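Putative oxygenase (Streptomyces viridochromogenes Tue57, PDB 4XAA) probably catalyses an oxidative cyclization in orthosomycin biosynthesis as an iron- and 2-oxoglutarate-dependent dioxygenase. Local coordinates at residues G19-G24 and A97-G102; R41-F46 and G204-T209; D85-E90 and T107-V112; D30-L35 and V182-V187; G151-V156 and V188-R193. All coordinates share one frame; numbering follows the deposited sequence.

How the contacts relate
All five contacts build on the larger antiparallel sheet of the double-stranded beta-helix. Contacts 2 and 4 pack helix 29-47 against it, with centres 14 Å apart; contact 1 brings helix 90-100 to its edge strand, 20-25, and contact 3 the loop before that helix to strand 105-114. Contact 5 joins the larger sheet to the smaller one, and lies nearest the metal: the side chain of His190 is about 5 Å from the nickel ion, held by His125, Asp127 and His196, while that of Tyr109 in contact 3 is about 14 Å away. Contacts 1 and 5, centres 12 Å apart, are tied by pairing of strands 20-25 and 186-191; contacts 1 and 2 lie 26 Å apart.

Contact 1 (G19-G24 and A97-G102); sequences GFANAG and AAFVDG
Phe99 extends its ring toward two alanines of strand 20-25. CB of Ala23 makes the closest approach, 3.6 Å from Phe99 CZ, and it comes in obliquely, also lying 4.0 Å from Phe99 CE1. Ala21 CB meets the ring edge near its plane, 4.2 Å from Phe99 CE2. Residues two apart in a strand point the same way, so both methyls are turned to the helix, and their small size lets the phenyl ring come close to the strand. This is helix-on-sheet packing at the edge of the larger sheet of the double-stranded beta-helix. Further round, Phe99 also packs on Ala11 and Ile12 of helix 8-18 and Val189 of the adjoining strand. Behind the first shell, each segment is shaped by its end. Asn22, pointing away from the helix, accepts from Gly24 N through OD1 at 2.8 Å in an Asx turn, while its ND2 binds Asp186 OD2. Just beyond Phe99 the helix stops in a Schellman motif: Gly102 N bonds to Ala97 O at 3.0 Å, with Asp101 N returning to Ala98 O inside it. Arg134 NH2 takes up the carbonyl oxygen of Phe99.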
# COMPACT_ATOMS: atom_id res chain seq x y z
N GLY A 19 -11.15 -2.70 -9.04
CA GLY A 19 -9.98 -1.84 -8.93
C GLY A 19 -8.98 -2.21 -7.85
O GLY A 19 -7.95 -1.56 -7.71
N PHE A 20 -9.27 -3.26 -7.09
CA PHE A 20 -8.39 -3.71 -6.02
C PHE A 20 -8.60 -5.19 -5.74
O PHE A 20 -9.70 -5.69 -5.95
CB PHE A 20 -8.64 -2.90 -4.74
CG PHE A 20 -10.02 -3.10 -4.18
CD1 PHE A 20 -11.10 -2.39 -4.67
CD2 PHE A 20 -10.24 -4.01 -3.15
CE1 PHE A 20 -12.37 -2.58 -4.16
CE2 PHE A 20 -11.51 -4.20 -2.63
CZ PHE A 20 -12.58 -3.49 -3.13
N ALA A 21 -7.57 -5.89 -5.26
CA ALA A 21 -7.78 -7.27 -4.79
C ALA A 21 -6.69 -7.75 -3.84
O ALA A 21 -5.52 -7.43 -4.01
CB ALA A 21 -7.89 -8.21 -5.96
N ASN A 22 -7.08 -8.53 -2.84
CA ASN A 22 -6.10 -9.25 -2.03
C ASN A 22 -5.70 -10.52 -2.76
O ASN A 22 -6.52 -11.40 -2.96
CB ASN A 22 -6.66 -9.58 -0.65
CG ASN A 22 -5.62 -10.16 0.28
OD1 ASN A 22 -4.53 -10.56 -0.15
ND2 ASN A 22 -5.95 -10.21 1.56
N ALA A 23 -4.44 -10.61 -3.15
CA ALA A 23 -3.93 -11.76 -3.91
C ALA A 23 -3.36 -12.85 -3.01
O ALA A 23 -2.90 -13.88 -3.50
CB ALA A 23 -2.87 -11.31 -4.90
N GLY A 24 -3.35 -12.61 -1.71
CA GLY A 24 -2.76 -13.56 -0.79
C GLY A 24 -1.25 -13.53 -0.86
O GLY A 24 -0.68 -12.62 -1.44
N ALA A 97 2.58 -7.63 -13.17
CA ALA A 97 2.41 -7.85 -14.61
C ALA A 97 1.20 -8.75 -14.91
O ALA A 97 0.43 -8.48 -15.84
CB ALA A 97 3.67 -8.45 -15.20
N ALA A 98 1.02 -9.82 -14.14
CA ALA A 98 -0.15 -10.67 -14.30
C ALA A 98 -1.45 -9.88 -14.09
O ALA A 98 -2.34 -9.87 -14.94
CB ALA A 98 -0.09 -11.85 -13.35
N PHE A 99 -1.56 -9.20 -12.96
CA PHE A 99 -2.78 -8.47 -12.63
C PHE A 99 -3.11 -7.42 -13.67
O PHE A 99 -4.25 -7.26 -14.07
CB PHE A 99 -2.68 -7.84 -11.25
CG PHE A 99 -3.13 -8.75 -10.16
CD1 PHE A 99 -2.39 -9.87 -9.83
CD2 PHE A 99 -4.34 -8.53 -9.51
CE1 PHE A 99 -2.82 -10.74 -8.84
CE2 PHE A 99 -4.78 -9.38 -8.52
CZ PHE A 99 -4.02 -10.49 -8.18
N VAL A 100 -2.09 -6.74 -14.15
CA VAL A 100 -2.27 -5.64 -15.08
C VAL A 100 -2.19 -6.14 -16.53
O VAL A 100 -2.44 -5.39 -17.49
CB VAL A 100 -1.24 -4.50 -14.77
CG1 VAL A 100 -0.15 -4.39 -15.81
CG2 VAL A 100 -1.95 -3.21 -14.54
N ASP A 101 -1.87 -7.43 -16.67
CA ASP A 101 -1.81 -8.12 -17.97
C ASP A 101 -0.81 -7.55 -19.00
O ASP A 101 -1.13 -7.43 -20.18
CB ASP A 101 -3.20 -8.15 -18.60
CG ASP A 101 -3.32 -9.25 -19.64
OD1 ASP A 101 -2.45 -10.14 -19.65
OD2 ASP A 101 -4.28 -9.22 -20.44
N GLY A 102 0.40 -7.23 -18.57
CA GLY A 102 1.45 -6.82 -19.50
C GLY A 102 2.70 -6.55 -18.71
O GLY A 102 2.68 -6.65 -17.49

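Contact 2 (R41-F46 and G204-T209); sequences RLITRF and GSWRRT
Helix 29-47 lies against the outer surface of the larger sheet, and Ile43 is where its second half meets Trp206 and Arg208 at the start of strand 207-215. The two branches of the isoleucine divide the work. CG2, anti to the backbone N, reaches the far end of the indole, 3.9 Å from Trp206 CH2 and 4.0 Å from Trp206 CZ3, at an oblique angle to the ring as the two side chains slide past each other in opposite directions. CD1, at the end of the other branch, touches the aliphatic part of the arginine, 3.8 Å from Arg208 CD, and lies close to the plane of the guanidinium at its edge. A beta-branched apolar residue suits this place because its two arms reach different partners; the helix covers the sheet of the double-stranded beta-helix here. Ile43 also packs on Leu111, Leu113 and Leu69 of two other strands of that sheet. Arg208 can serve here because its chain, extended from CG to NE, offers a methylene to the isoleucine and carries the charge onward. There its NH1 forms a salt bridge with Asp144. The guanidinium is also covered on one face by Trp206 CB, 3.5 Å above its centre.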
# COMPACT_ATOMS: atom_id res chain seq x y z
N ARG A 41 13.55 -1.81 11.73
CA ARG A 41 14.83 -1.13 11.91
C ARG A 41 14.80 0.29 11.33
O ARG A 41 15.44 1.20 11.86
CB ARG A 41 15.95 -1.93 11.26
CG ARG A 41 17.32 -1.34 11.53
CD ARG A 41 18.41 -2.38 11.33
NE ARG A 41 18.80 -2.49 9.93
CZ ARG A 41 18.37 -3.44 9.11
NH1 ARG A 41 17.54 -4.37 9.56
NH2 ARG A 41 18.79 -3.46 7.84
N LEU A 42 14.04 0.48 10.26
CA LEU A 42 13.90 1.80 9.69
C LEU A 42 13.11 2.68 10.64
O LEU A 42 13.44 3.85 10.85
CB LEU A 42 13.20 1.72 8.34
CG LEU A 42 14.07 1.22 7.19
CD1 LEU A 42 13.21 1.07 5.96
CD2 LEU A 42 15.21 2.19 6.94
N ILE A 43 12.07 2.09 11.23
CA ILE A 43 11.12 2.85 12.03
C ILE A 43 11.73 3.23 13.36
O ILE A 43 11.58 4.36 13.80
CB ILE A 43 9.82 2.07 12.26
CG1 ILE A 43 9.04 1.93 10.95
CG2 ILE A 43 8.94 2.79 13.25
CD1 ILE A 43 8.04 0.79 10.98
N THR A 44 12.44 2.31 14.00
CA THR A 44 13.01 2.60 15.31
C THR A 44 14.04 3.73 15.28
O THR A 44 14.31 4.34 16.30
CB THR A 44 13.69 1.37 15.93
OG1 THR A 44 14.87 1.06 15.20
CG2 THR A 44 12.76 0.18 15.94
N ARG A 45 14.64 4.00 14.12
CA ARG A 45 15.59 5.11 14.02
C ARG A 45 14.87 6.43 14.22
O ARG A 45 15.37 7.35 14.87
CB ARG A 45 16.32 5.11 12.68
CG ARG A 45 17.33 4.00 12.56
CD ARG A 45 17.77 3.81 11.12
NE ARG A 45 18.71 2.71 10.99
CZ ARG A 45 19.15 2.23 9.83
NH1 ARG A 45 18.73 2.74 8.69
NH2 ARG A 45 20.02 1.23 9.83
N PHE A 46 13.68 6.52 13.65
CA PHE A 46 12.86 7.68 13.84
C PHE A 46 12.36 7.74 15.27
O PHE A 46 12.54 8.74 15.98
CB PHE A 46 11.68 7.68 12.88
CG PHE A 46 10.81 8.88 13.00
CD1 PHE A 46 9.78 8.92 13.93
CD2 PHE A 46 11.02 9.99 12.19
CE1 PHE A 46 8.99 10.04 14.06
CE2 PHE A 46 10.22 11.10 12.31
CZ PHE A 46 9.21 11.12 13.24
N GLY A 204 -3.84 -0.68 19.58
CA GLY A 204 -2.46 -0.78 20.02
C GLY A 204 -1.46 -1.45 19.11
O GLY A 204 -0.28 -1.57 19.46
N SER A 205 -1.89 -1.86 17.92
CA SER A 205 -1.00 -2.58 17.02
C SER A 205 -0.44 -1.69 15.91
O SER A 205 -1.04 -0.67 15.56
CB SER A 205 -1.73 -3.79 16.42
OG SER A 205 -2.80 -3.39 15.58
N TRP A 206 0.71 -2.06 15.37
CA TRP A 206 1.22 -1.45 14.15
C TRP A 206 0.44 -1.94 12.95
O TRP A 206 -0.04 -3.06 12.93
CB TRP A 206 2.71 -1.77 13.94
CG TRP A 206 3.57 -1.21 14.99
CD1 TRP A 206 3.84 -1.77 16.20
CD2 TRP A 206 4.26 0.05 14.96
NE1 TRP A 206 4.66 -0.94 16.93
CE2 TRP A 206 4.93 0.18 16.19
CE3 TRP A 206 4.36 1.07 14.01
CZ2 TRP A 206 5.70 1.30 16.49
CZ3 TRP A 206 5.14 2.17 14.31
CH2 TRP A 206 5.80 2.27 15.54
N ARG A 207 0.30 -1.08 11.95
CA ARG A 207 0.05 -1.58 10.62
C ARG A 207 1.21 -1.10 9.74
O ARG A 207 1.39 0.10 9.54
CB ARG A 207 -1.30 -1.12 10.06
CG ARG A 207 -1.56 -1.73 8.68
CD ARG A 207 -2.69 -1.07 7.90
NE ARG A 207 -2.72 -1.54 6.51
CZ ARG A 207 -2.83 -0.75 5.45
NH1 ARG A 207 -2.94 0.56 5.60
NH2 ARG A 207 -2.85 -1.27 4.22
N ARG A 208 2.00 -2.04 9.24
CA ARG A 208 3.13 -1.72 8.41
C ARG A 208 2.95 -2.35 7.04
O ARG A 208 2.64 -3.53 6.93
CB ARG A 208 4.44 -2.21 9.03
CG ARG A 208 4.62 -1.87 10.50
CD ARG A 208 5.95 -2.42 10.97
NE ARG A 208 6.05 -2.65 12.40
CZ ARG A 208 5.52 -3.70 13.03
NH1 ARG A 208 4.82 -4.59 12.36
NH2 ARG A 208 5.69 -3.84 14.34
N THR A 209 3.16 -1.55 6.00
CA THR A 209 2.93 -1.97 4.64
C THR A 209 4.05 -1.46 3.75
O THR A 209 4.49 -0.33 3.90
CB THR A 209 1.55 -1.45 4.13
OG1 THR A 209 0.52 -2.01 4.94
CG2 THR A 209 1.30 -1.83 2.69

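Contact 3 (D85-E90 and T107-V112); sequences DLLHRE and TAYALV
His88 and Tyr109 meet obliquely, their ring planes at 70° and centroids 5.4 Å apart. One face of the imidazole is covered by Leu87 CB, 3.7 Å above its centre; at its edge, in plane, lie Tyr109 CZ and a water. The same water sits in the plane of the tyrosine ring. Nearest of the ring atoms are His88 CE1 and Tyr109 CE2, 3.7 Å apart. Deeper in, Leu87 CD1 reaches Tyr109 CD2 at 4.1 Å, an apolar touch that crosses obliquely. Leucine suits this inner place because it also packs on Trp80 and on Ile210 of the sheet, whereas histidine fits the exposed side, where a polar ring can still use water. Tyrosine serves both: its ring rests on Ile212 and Leu75, and its hydroxyl reaches that side. Residues 85-87 form the end of a 3-10 segment in the loop before helix 90-100, so the pair fastens this loop over strand 105-114 of the beta-helix. His88 ND1 and Tyr109 OH each lie 2.7 Å from the water, which implies that the polar link between the segments is mediated by solvent and adds to a grip that is otherwise van der Waals packing.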
# COMPACT_ATOMS: atom_id res chain seq x y z
N ASP A 85 16.99 -5.64 -0.39
CA ASP A 85 17.08 -6.39 -1.64
C ASP A 85 15.81 -7.17 -1.92
O ASP A 85 15.48 -7.43 -3.07
CB ASP A 85 18.28 -7.34 -1.59
CG ASP A 85 19.58 -6.61 -1.29
OD1 ASP A 85 19.77 -5.49 -1.83
OD2 ASP A 85 20.40 -7.14 -0.52
N LEU A 86 15.09 -7.52 -0.85
CA LEU A 86 13.85 -8.29 -1.01
C LEU A 86 12.77 -7.49 -1.73
O LEU A 86 11.85 -8.08 -2.29
CB LEU A 86 13.33 -8.75 0.35
CG LEU A 86 14.12 -9.90 0.94
CD1 LEU A 86 13.72 -10.13 2.38
CD2 LEU A 86 13.90 -11.14 0.09
N LEU A 87 12.91 -6.17 -1.76
CA LEU A 87 11.99 -5.33 -2.54
C LEU A 87 11.97 -5.75 -4.00
O LEU A 87 11.00 -5.49 -4.72
CB LEU A 87 12.39 -3.86 -2.49
CG LEU A 87 12.41 -3.15 -1.15
CD1 LEU A 87 13.00 -1.77 -1.39
CD2 LEU A 87 11.01 -3.08 -0.55
N HIS A 88 13.05 -6.40 -4.43
CA HIS A 88 13.28 -6.64 -5.84
C HIS A 88 13.18 -8.10 -6.23
O HIS A 88 13.64 -8.50 -7.30
CB HIS A 88 14.64 -6.07 -6.20
CG HIS A 88 14.86 -4.70 -5.64
ND1 HIS A 88 14.12 -3.61 -6.03
CD2 HIS A 88 15.70 -4.26 -4.67
CE1 HIS A 88 14.50 -2.55 -5.35
NE2 HIS A 88 15.46 -2.91 -4.52
N ARG A 89 12.57 -8.90 -5.34
CA ARG A 89 12.22 -10.27 -5.68
C ARG A 89 11.39 -10.21 -6.95
O ARG A 89 10.57 -9.32 -7.14
CB ARG A 89 11.43 -10.96 -4.56
CG ARG A 89 12.20 -11.20 -3.27
CD ARG A 89 13.34 -12.20 -3.46
NE ARG A 89 12.84 -13.51 -3.86
CZ ARG A 89 13.50 -14.34 -4.66
NH1 ARG A 89 14.69 -13.99 -5.13
NH2 ARG A 89 12.98 -15.52 -5.00
N GLU A 90 11.63 -11.17 -7.83
CA GLU A 90 11.00 -11.19 -9.13
C GLU A 90 9.50 -11.52 -9.08
O GLU A 90 8.75 -11.15 -9.98
CB GLU A 90 11.71 -12.20 -10.02
CG GLU A 90 11.86 -13.58 -9.36
CD GLU A 90 13.16 -13.73 -8.55
OE1 GLU A 90 13.70 -12.72 -8.03
OE2 GLU A 90 13.63 -14.89 -8.43
N THR A 107 8.04 1.91 -10.10
CA THR A 107 8.24 3.34 -10.27
C THR A 107 8.36 4.09 -8.95
O THR A 107 8.67 5.27 -8.94
CB THR A 107 7.09 3.95 -11.10
OG1 THR A 107 5.84 3.56 -10.53
CG2 THR A 107 7.15 3.46 -12.54
N ALA A 108 8.13 3.39 -7.84
CA ALA A 108 8.13 4.01 -6.52
C ALA A 108 8.00 2.97 -5.43
O ALA A 108 7.28 1.98 -5.56
CB ALA A 108 7.00 5.05 -6.39
N TYR A 109 8.69 3.21 -4.33
CA TYR A 109 8.74 2.30 -3.21
C TYR A 109 8.49 3.09 -1.95
O TYR A 109 9.16 4.09 -1.71
CB TYR A 109 10.10 1.60 -3.11
CG TYR A 109 10.61 0.91 -4.36
CD1 TYR A 109 11.11 1.64 -5.42
CD2 TYR A 109 10.63 -0.48 -4.44
CE1 TYR A 109 11.60 1.02 -6.56
CE2 TYR A 109 11.13 -1.12 -5.57
CZ TYR A 109 11.61 -0.37 -6.63
OH TYR A 109 12.11 -0.98 -7.76
N ALA A 110 7.57 2.63 -1.12
CA ALA A 110 7.32 3.34 0.12
C ALA A 110 6.96 2.39 1.24
O ALA A 110 6.37 1.34 1.03
CB ALA A 110 6.20 4.40 -0.06
N LEU A 111 7.34 2.79 2.45
CA LEU A 111 6.81 2.16 3.64
C LEU A 111 5.76 3.09 4.24
O LEU A 111 6.07 4.21 4.65
CB LEU A 111 7.93 1.87 4.64
CG LEU A 111 7.60 1.22 5.98
CD1 LEU A 111 7.15 -0.23 5.83
CD2 LEU A 111 8.81 1.31 6.90
N VAL A 112 4.51 2.64 4.26
CA VAL A 112 3.46 3.36 4.96
C VAL A 112 3.13 2.63 6.26
O VAL A 112 3.30 1.41 6.39
CB VAL A 112 2.22 3.55 4.09
CG1 VAL A 112 2.65 3.84 2.66
CG2 VAL A 112 1.36 2.32 4.13
O HOH W 1 12.22 -3.67 -7.89

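Contact 4 (D30-L35 and V182-V187); sequences DAIARL and VSQGDV
Van der Waals packing joins the segments, and Ile32 supplies it from the helix side. With chi1 at -65°, CG1 lies beside the backbone N and CG2 anti to it. The CG2 branch slides along Gln184, 3.9 Å from Gln184 CG and as far from Gln184 NE2; the extended glutamine lays its CG methylene and one end of its amide along the isoleucine. CG1 of Ile32 faces backbone instead, 4.0 Å from Gly185 CA. The chains approach most closely here, with the Ile32 and Gly185 CA atoms 6.0 Å apart. Backbone bonding shapes the other partner: Ser183 to Asp186 form a type II beta turn, closed by Asp186 N to Ser183 O at 2.9 Å. Gly185 holds its third position with phi 108°, where a side chain would collide with the preceding carbonyl oxygen. Among side-chain polar bonds, Asp186 OD2 takes the N-H of Ser183 from above the carboxylate plane, at 2.6 Å, bracing the turn from within. On the helix, Arg34 NH2 and Asp30 OD1 make a salt bridge one turn apart. The turn leads into strand 186-191 of the double-stranded beta-helix, its Gly185 and Asp186 backbone pairing with Cys142. Helix 29-47 packs against this turn, Ile32 also resting on Ile141 of strand 136-142.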
# COMPACT_ATOMS: atom_id res chain seq x y z
N ASP A 30 9.27 -16.47 5.37
CA ASP A 30 10.58 -16.08 5.89
C ASP A 30 11.04 -14.77 5.27
O ASP A 30 11.70 -13.97 5.92
CB ASP A 30 11.61 -17.18 5.63
CG ASP A 30 13.01 -16.81 6.09
OD1 ASP A 30 13.90 -16.68 5.22
OD2 ASP A 30 13.21 -16.65 7.31
N ALA A 31 10.70 -14.56 4.00
CA ALA A 31 11.05 -13.32 3.31
C ALA A 31 10.24 -12.15 3.85
O ALA A 31 10.76 -11.04 4.02
CB ALA A 31 10.82 -13.47 1.82
N ILE A 32 8.97 -12.40 4.13
CA ILE A 32 8.09 -11.42 4.73
C ILE A 32 8.64 -11.04 6.10
O ILE A 32 8.59 -9.88 6.51
CB ILE A 32 6.66 -11.95 4.85
CG1 ILE A 32 6.08 -12.19 3.46
CG2 ILE A 32 5.78 -11.00 5.64
CD1 ILE A 32 6.16 -10.97 2.57
N ALA A 33 9.20 -12.03 6.79
CA ALA A 33 9.68 -11.82 8.15
C ALA A 33 10.90 -10.92 8.15
O ALA A 33 11.05 -10.07 9.03
CB ALA A 33 10.00 -13.16 8.81
N ARG A 34 11.76 -11.09 7.17
CA ARG A 34 12.94 -10.25 7.04
C ARG A 34 12.56 -8.83 6.62
O ARG A 34 13.10 -7.87 7.14
CB ARG A 34 13.93 -10.88 6.06
CG ARG A 34 14.49 -12.21 6.55
CD ARG A 34 15.41 -12.85 5.51
NE ARG A 34 14.78 -13.99 4.86
CZ ARG A 34 14.91 -14.29 3.57
NH1 ARG A 34 15.65 -13.51 2.79
NH2 ARG A 34 14.30 -15.37 3.05
N LEU A 35 11.62 -8.71 5.69
CA LEU A 35 11.11 -7.39 5.32
C LEU A 35 10.59 -6.65 6.54
O LEU A 35 10.89 -5.46 6.74
CB LEU A 35 10.02 -7.52 4.26
CG LEU A 35 10.55 -7.71 2.84
CD1 LEU A 35 9.43 -7.88 1.85
CD2 LEU A 35 11.44 -6.54 2.46
N VAL A 182 -6.50 -8.00 5.74
CA VAL A 182 -5.35 -8.75 5.25
C VAL A 182 -4.67 -9.50 6.39
O VAL A 182 -4.72 -9.08 7.54
CB VAL A 182 -4.31 -7.82 4.57
CG1 VAL A 182 -4.94 -7.03 3.41
CG2 VAL A 182 -3.68 -6.88 5.58
N SER A 183 -4.03 -10.61 6.07
CA SER A 183 -3.11 -11.23 7.01
C SER A 183 -1.69 -10.85 6.61
O SER A 183 -1.44 -10.52 5.46
CB SER A 183 -3.25 -12.75 7.02
OG SER A 183 -4.59 -13.13 6.75
N GLN A 184 -0.77 -10.88 7.57
CA GLN A 184 0.63 -10.68 7.28
C GLN A 184 1.09 -11.61 6.15
O GLN A 184 0.88 -12.81 6.20
CB GLN A 184 1.47 -10.91 8.54
CG GLN A 184 2.95 -11.09 8.27
CD GLN A 184 3.78 -11.24 9.54
OE1 GLN A 184 3.38 -10.81 10.62
NE2 GLN A 184 4.96 -11.83 9.40
N GLY A 185 1.68 -11.03 5.11
CA GLY A 185 2.12 -11.79 3.96
C GLY A 185 1.25 -11.53 2.75
O GLY A 185 1.68 -11.76 1.62
N ASP A 186 0.02 -11.09 2.98
CA ASP A 186 -0.88 -10.77 1.87
C ASP A 186 -0.31 -9.66 1.01
O ASP A 186 0.37 -8.77 1.49
CB ASP A 186 -2.26 -10.38 2.37
CG ASP A 186 -3.03 -11.56 2.92
OD1 ASP A 186 -2.58 -12.72 2.73
OD2 ASP A 186 -4.09 -11.33 3.53
N VAL A 187 -0.57 -9.73 -0.28
CA VAL A 187 -0.24 -8.66 -1.18
C VAL A 187 -1.52 -8.16 -1.81
O VAL A 187 -2.21 -8.90 -2.51
CB VAL A 187 0.75 -9.10 -2.26
CG1 VAL A 187 0.96 -7.98 -3.26
CG2 VAL A 187 2.06 -9.51 -1.63

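Contact 5 (G151-V156 and V188-R193); sequences GCLEAV and VVHDVR
Leu153 points into the space between two sheets and meets Val188 and His190, which project toward it from strand 186-191. The leucine sets CG anti to its own backbone nitrogen (chi1 -173°), which turns the side chain toward strand 186-191, so that its CD2 methyl reaches both partners. CD2 comes 4.1 Å from Val188 CG1, the two branched side chains meeting at a slant. The same methyl lies 4.2 Å from His190 ND1, approaching the imidazole obliquely. Leucine and valine suit the gap between the two sheets, where their methyls meet without needing polar partners, while the histidine beside them brings a polar ring into it: His190 NE2 is hydrogen-bonded to Asp127 OD2, and Asp127 is a ligand of the nickel ion. His190 is thus a second-shell residue whose flank is lined by Leu153, and its ring also meets that of His196, another nickel ligand. Beyond it the strand ends at Asp191, whose OD1 accepts from Arg193 N at 2.9 Å in an Asx turn. The contact bridges the halves of the double-stranded beta-helix. Strand 153-155 lies in the smaller sheet, between strands 196-198 and 178-179; strand 186-191 lies in the larger one, between 20-25 and 136-142, with Asn138 and Ser140 of the latter beside His190.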
# COMPACT_ATOMS: atom_id res chain seq x y z
N GLY A 151 -6.94 0.37 10.79
CA GLY A 151 -6.45 1.32 9.81
C GLY A 151 -6.16 0.74 8.43
O GLY A 151 -5.42 1.33 7.64
N CYS A 152 -6.76 -0.41 8.12
CA CYS A 152 -6.57 -1.06 6.82
C CYS A 152 -7.06 -0.19 5.66
O CYS A 152 -7.72 0.83 5.85
CB CYS A 152 -7.29 -2.41 6.77
SG CYS A 152 -9.10 -2.30 6.64
N LEU A 153 -6.72 -0.62 4.45
CA LEU A 153 -7.14 0.05 3.23
C LEU A 153 -8.65 0.02 3.08
O LEU A 153 -9.30 -1.00 3.34
CB LEU A 153 -6.47 -0.62 2.03
CG LEU A 153 -6.61 -0.02 0.63
CD1 LEU A 153 -5.75 1.21 0.50
CD2 LEU A 153 -6.23 -1.04 -0.42
N GLU A 154 -9.23 1.13 2.66
CA GLU A 154 -10.63 1.14 2.29
C GLU A 154 -10.74 1.63 0.87
O GLU A 154 -9.89 2.37 0.41
CB GLU A 154 -11.43 2.00 3.26
CG GLU A 154 -11.24 1.56 4.70
CD GLU A 154 -12.14 2.30 5.67
OE1 GLU A 154 -13.19 2.82 5.24
OE2 GLU A 154 -11.79 2.36 6.87
N ALA A 155 -11.76 1.21 0.16
CA ALA A 155 -11.84 1.61 -1.24
C ALA A 155 -13.28 1.71 -1.69
O ALA A 155 -14.18 1.17 -1.06
CB ALA A 155 -11.06 0.61 -2.12
N VAL A 156 -13.49 2.40 -2.81
CA VAL A 156 -14.79 2.41 -3.45
C VAL A 156 -14.68 1.57 -4.71
O VAL A 156 -14.01 1.98 -5.66
CB VAL A 156 -15.27 3.84 -3.81
CG1 VAL A 156 -16.69 3.78 -4.36
CG2 VAL A 156 -15.17 4.77 -2.61
N VAL A 188 -1.87 -6.91 -1.53
CA VAL A 188 -3.03 -6.27 -2.12
C VAL A 188 -2.56 -5.54 -3.35
O VAL A 188 -1.51 -4.90 -3.32
CB VAL A 188 -3.69 -5.30 -1.16
CG1 VAL A 188 -4.92 -4.65 -1.80
CG2 VAL A 188 -4.05 -6.03 0.11
N VAL A 189 -3.30 -5.65 -4.43
CA VAL A 189 -2.96 -4.89 -5.61
C VAL A 189 -4.14 -3.99 -5.97
O VAL A 189 -5.27 -4.44 -6.04
CB VAL A 189 -2.55 -5.84 -6.76
CG1 VAL A 189 -3.17 -7.18 -6.56
CG2 VAL A 189 -2.87 -5.26 -8.12
N HIS A 190 -3.87 -2.70 -6.14
CA HIS A 190 -4.96 -1.81 -6.48
C HIS A 190 -4.55 -0.85 -7.57
O HIS A 190 -3.38 -0.44 -7.69
CB HIS A 190 -5.49 -1.06 -5.25
CG HIS A 190 -4.54 -0.07 -4.66
ND1 HIS A 190 -3.62 -0.40 -3.70
CD2 HIS A 190 -4.41 1.27 -4.86
CE1 HIS A 190 -2.94 0.68 -3.35
NE2 HIS A 190 -3.40 1.71 -4.04
N ASP A 191 -5.53 -0.53 -8.40
CA ASP A 191 -5.32 0.36 -9.53
C ASP A 191 -5.02 1.77 -8.99
O ASP A 191 -5.60 2.18 -7.99
CB ASP A 191 -6.55 0.33 -10.43
CG ASP A 191 -6.31 0.95 -11.78
OD1 ASP A 191 -5.87 2.12 -11.80
OD2 ASP A 191 -6.57 0.28 -12.81
N VAL A 192 -4.11 2.51 -9.62
CA VAL A 192 -3.77 3.83 -9.09
C VAL A 192 -4.93 4.81 -9.24
O VAL A 192 -4.92 5.86 -8.61
CB VAL A 192 -2.54 4.44 -9.79
CG1 VAL A 192 -1.27 3.72 -9.36
CG2 VAL A 192 -2.71 4.41 -11.28
N ARG A 193 -5.91 4.47 -10.07
CA ARG A 193 -7.05 5.35 -10.31
C ARG A 193 -8.13 5.14 -9.27
O ARG A 193 -9.16 5.80 -9.28
CB ARG A 193 -7.64 5.11 -11.70
CG ARG A 193 -6.70 5.37 -12.86
CD ARG A 193 -7.40 5.12 -14.19
NE ARG A 193 -8.58 5.95 -14.37
CZ ARG A 193 -8.56 7.19 -14.86
NH1 ARG A 193 -7.41 7.75 -15.21
NH2 ARG A 193 -9.69 7.88 -14.99